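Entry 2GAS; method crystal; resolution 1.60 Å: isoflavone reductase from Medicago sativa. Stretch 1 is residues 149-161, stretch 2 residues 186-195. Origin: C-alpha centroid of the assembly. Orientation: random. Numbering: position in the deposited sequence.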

# COMPACT_ATOMS: atom_id res chain seq x y z
N TYR A 149 10.61 3.49 1.90
CA TYR A 149 9.78 2.37 1.49
C TYR A 149 8.61 2.34 2.46
O TYR A 149 8.79 2.08 3.65
CB TYR A 149 10.56 1.06 1.60
CG TYR A 149 11.84 1.04 0.80
CD1 TYR A 149 12.96 0.35 1.27
CD2 TYR A 149 11.94 1.68 -0.43
CE1 TYR A 149 14.14 0.30 0.53
CE2 TYR A 149 13.11 1.64 -1.18
CZ TYR A 149 14.21 0.95 -0.69
OH TYR A 149 15.37 0.91 -1.43
N LEU A 150 7.41 2.62 1.96
CA LEU A 150 6.22 2.67 2.80
C LEU A 150 5.57 1.28 2.85
O LEU A 150 4.89 0.87 1.91
CB LEU A 150 5.24 3.72 2.26
CG LEU A 150 4.14 4.30 3.16
CD1 LEU A 150 3.19 3.19 3.61
CD2 LEU A 150 4.76 4.98 4.36
N CYS A 151 5.80 0.57 3.94
CA CYS A 151 5.27 -0.78 4.11
C CYS A 151 4.05 -0.71 5.02
O CYS A 151 4.16 -0.79 6.25
CB CYS A 151 6.36 -1.67 4.71
SG CYS A 151 7.90 -1.62 3.75
N CYS A 152 2.88 -0.57 4.40
CA CYS A 152 1.62 -0.44 5.14
C CYS A 152 0.88 -1.75 5.37
O CYS A 152 -0.20 -1.77 5.95
CB CYS A 152 0.70 0.54 4.42
SG CYS A 152 0.27 0.03 2.74
N HIS A 153 1.45 -2.84 4.88
CA HIS A 153 0.84 -4.15 5.03
C HIS A 153 -0.57 -4.28 4.47
O HIS A 153 -0.81 -3.89 3.32
CB HIS A 153 0.94 -4.57 6.50
CG HIS A 153 2.34 -4.89 6.92
ND1 HIS A 153 3.01 -5.99 6.45
CD2 HIS A 153 3.24 -4.18 7.64
CE1 HIS A 153 4.27 -5.95 6.86
NE2 HIS A 153 4.43 -4.86 7.58
N ALA A 154 -1.52 -4.78 5.26
CA ALA A 154 -2.87 -5.03 4.74
C ALA A 154 -3.91 -3.91 4.72
O ALA A 154 -4.40 -3.49 5.77
CB ALA A 154 -3.46 -6.25 5.46
N PHE A 155 -4.26 -3.46 3.52
CA PHE A 155 -5.27 -2.42 3.37
C PHE A 155 -6.61 -3.00 3.80
O PHE A 155 -6.95 -4.12 3.43
CB PHE A 155 -5.41 -2.00 1.90
CG PHE A 155 -4.31 -1.11 1.41
CD1 PHE A 155 -4.26 0.22 1.81
CD2 PHE A 155 -3.35 -1.59 0.53
CE1 PHE A 155 -3.26 1.07 1.34
CE2 PHE A 155 -2.35 -0.75 0.05
CZ PHE A 155 -2.31 0.58 0.46
N THR A 156 -7.38 -2.23 4.56
CA THR A 156 -8.69 -2.70 5.01
C THR A 156 -9.61 -3.01 3.84
O THR A 156 -10.31 -4.02 3.84
CB THR A 156 -9.37 -1.67 5.92
OG1 THR A 156 -9.32 -0.38 5.29
CG2 THR A 156 -8.69 -1.61 7.28
N GLY A 157 -9.61 -2.13 2.84
CA GLY A 157 -10.47 -2.31 1.68
C GLY A 157 -10.15 -3.52 0.83
O GLY A 157 -10.96 -3.92 -0.00
N TYR A 158 -8.97 -4.10 1.03
CA TYR A 158 -8.56 -5.27 0.25
C TYR A 158 -8.55 -6.57 1.04
O TYR A 158 -8.93 -7.61 0.50
CB TYR A 158 -7.18 -5.03 -0.36
CG TYR A 158 -7.19 -4.03 -1.49
CD1 TYR A 158 -7.81 -4.33 -2.70
CD2 TYR A 158 -6.62 -2.76 -1.33
CE1 TYR A 158 -7.86 -3.40 -3.74
CE2 TYR A 158 -6.66 -1.83 -2.37
CZ TYR A 158 -7.28 -2.15 -3.56
OH TYR A 158 -7.33 -1.23 -4.59
N PHE A 159 -8.11 -6.52 2.29
CA PHE A 159 -8.02 -7.71 3.13
C PHE A 159 -9.14 -7.87 4.14
O PHE A 159 -9.81 -8.90 4.19
CB PHE A 159 -6.70 -7.74 3.91
CG PHE A 159 -5.48 -7.99 3.06
CD1 PHE A 159 -4.94 -6.98 2.29
CD2 PHE A 159 -4.87 -9.24 3.07
CE1 PHE A 159 -3.78 -7.20 1.54
CE2 PHE A 159 -3.72 -9.47 2.32
CZ PHE A 159 -3.17 -8.45 1.55
N LEU A 160 -9.33 -6.85 4.97
CA LEU A 160 -10.33 -6.90 6.02
C LEU A 160 -11.77 -6.88 5.55
O LEU A 160 -12.63 -7.50 6.18
CB LEU A 160 -10.09 -5.74 7.00
CG LEU A 160 -10.79 -5.84 8.35
CD1 LEU A 160 -10.39 -7.14 9.04
CD2 LEU A 160 -10.42 -4.64 9.22
N ARG A 161 -12.04 -6.20 4.44
CA ARG A 161 -13.41 -6.11 3.95
C ARG A 161 -14.10 -7.46 3.80
O ARG A 161 -15.29 -7.58 4.06
CB ARG A 161 -13.47 -5.37 2.62
CG ARG A 161 -14.90 -5.20 2.16
CD ARG A 161 -15.01 -4.36 0.92
NE ARG A 161 -16.41 -4.26 0.50
CZ ARG A 161 -16.84 -3.49 -0.48
NH1 ARG A 161 -15.98 -2.74 -1.16
NH2 ARG A 161 -18.13 -3.46 -0.78
N GLY A 186 -1.70 -10.00 11.99
CA GLY A 186 -1.75 -9.32 10.71
C GLY A 186 -1.85 -7.84 11.05
O GLY A 186 -2.27 -7.51 12.16
N ALA A 187 -1.48 -6.96 10.13
CA ALA A 187 -1.55 -5.51 10.38
C ALA A 187 -2.48 -4.88 9.35
O ALA A 187 -2.26 -5.00 8.15
CB ALA A 187 -0.15 -4.89 10.29
N TYR A 188 -3.53 -4.20 9.83
CA TYR A 188 -4.52 -3.57 8.96
C TYR A 188 -4.56 -2.05 9.08
O TYR A 188 -4.39 -1.50 10.16
CB TYR A 188 -5.91 -4.13 9.27
CG TYR A 188 -5.99 -5.63 9.15
CD1 TYR A 188 -5.70 -6.45 10.25
CD2 TYR A 188 -6.30 -6.24 7.94
CE1 TYR A 188 -5.72 -7.84 10.13
CE2 TYR A 188 -6.32 -7.63 7.81
CZ TYR A 188 -6.03 -8.42 8.91
OH TYR A 188 -6.04 -9.80 8.79
N VAL A 189 -4.82 -1.39 7.95
CA VAL A 189 -4.87 0.07 7.91
C VAL A 189 -5.77 0.51 6.75
O VAL A 189 -5.76 -0.12 5.69
CB VAL A 189 -3.44 0.66 7.75
CG1 VAL A 189 -2.81 0.16 6.46
CG2 VAL A 189 -3.48 2.18 7.77
N THR A 190 -6.54 1.57 6.95
CA THR A 190 -7.42 2.04 5.87
C THR A 190 -6.59 2.76 4.81
O THR A 190 -5.50 3.24 5.09
CB THR A 190 -8.51 3.01 6.38
OG1 THR A 190 -7.90 4.23 6.82
CG2 THR A 190 -9.26 2.39 7.55
N GLU A 191 -7.13 2.83 3.60
CA GLU A 191 -6.42 3.51 2.52
C GLU A 191 -6.22 4.98 2.88
O GLU A 191 -5.16 5.55 2.63
CB GLU A 191 -7.20 3.41 1.20
CG GLU A 191 -7.34 2.00 0.63
CD GLU A 191 -8.27 1.12 1.44
OE1 GLU A 191 -9.32 1.63 1.90
OE2 GLU A 191 -7.97 -0.07 1.62
N ALA A 192 -7.24 5.60 3.47
CA ALA A 192 -7.14 7.00 3.86
C ALA A 192 -5.97 7.21 4.81
O ALA A 192 -5.18 8.15 4.65
CB ALA A 192 -8.45 7.45 4.52
N ASP A 193 -5.85 6.33 5.81
CA ASP A 193 -4.77 6.44 6.78
C ASP A 193 -3.41 6.19 6.16
O ASP A 193 -2.41 6.78 6.58
CB ASP A 193 -5.02 5.47 7.95
CG ASP A 193 -6.10 5.97 8.89
OD1 ASP A 193 -6.52 5.18 9.77
OD2 ASP A 193 -6.54 7.14 8.76
N VAL A 194 -3.34 5.32 5.16
CA VAL A 194 -2.06 5.09 4.50
C VAL A 194 -1.66 6.41 3.85
O VAL A 194 -0.48 6.77 3.83
CB VAL A 194 -2.16 3.97 3.45
CG1 VAL A 194 -0.90 3.94 2.59
CG2 VAL A 194 -2.33 2.64 4.16
N GLY A 195 -2.63 7.15 3.33
CA GLY A 195 -2.31 8.43 2.73
C GLY A 195 -1.70 9.35 3.78
O GLY A 195 -0.66 9.98 3.58
O HOH W 1 -11.02 0.63 3.41

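What joins the two backbones? Residues 154-155 run parallel to the end of strand 186-189, and three hydrogen bonds stitch them together. Ala 154 N donates to Ala 187 O at 3.0 Å, Val 189 N donates to Ala 154 O at 3.1 Å, and Thr 156 N donates to Val 189 O at 2.9 Å. Ala 154 thus uses its amide on Ala 187 and its carbonyl on Val 189, the two residues that flank Tyr 188, in the usual pattern of a parallel ladder. Two carbonyls also receive CA-H...O contacts: Tyr 188 CA lies 3.2 Å from Ala 154 O, and Phe 155 CA lies 3.3 Å from Val 189 O.

How is the start of the turn after the strand satisfied? Glu 191 reaches back across the contact, its CA-to-CB bond sideways but its carboxylate nearer, and OE2 accepts from Gly 157 N at 2.9 Å. Glycine suits this approach, since an ideal CB on Gly 157 would sit 2.7 Å from Glu 191 OE2, a clash. The other carboxylate oxygen is served by water 1, which donates to Glu 191 OE1 at 2.5 Å and also hydrogen-bonds Thr 156 OG1 at 2.7 Å. The water therefore bridges the two stretches, and both carboxylate oxygens are engaged. Farther along, Phe 155 O accepts from Tyr 158 N at 3.1 Å and from Phe 159 N at 2.9 Å, while Arg 161 N reaches Thr 156 O at 2.8 Å, closing the wider pi-type turn.

What satisfies the start of the helix in stretch 2? Thr 190 occupies the N-cap position, and its OG1 accepts from Asp 193 N at 3.1 Å, supplying a partner to an amide that the first helical turn leaves without a backbone acceptor. Its carbonyl is used as well: Val 194 N donates to Thr 190 O at 3.0 Å.

Which side chains fill the space around these bonds? Ala 154 and Tyr 188 share one face of the sheet. There Ala 154 CB lies 3.8 Å from Tyr 188 CD2, Leu 160 CD1 sits over one face of the tyrosine ring, and Phe 159 CB approaches the ring edge, 3.9 Å from Tyr 188 CE2. The Tyr 188 hydroxyl is hydrogen-bonded elsewhere in the structure. Phe 155 and Val 189 point to the other face, where Val 194 joins the packing: its CG2 is 3.4 Å from Phe 155 CE1 and 3.7 Å from Cys 152 CB. These apolar contacts flank the ladder on both faces.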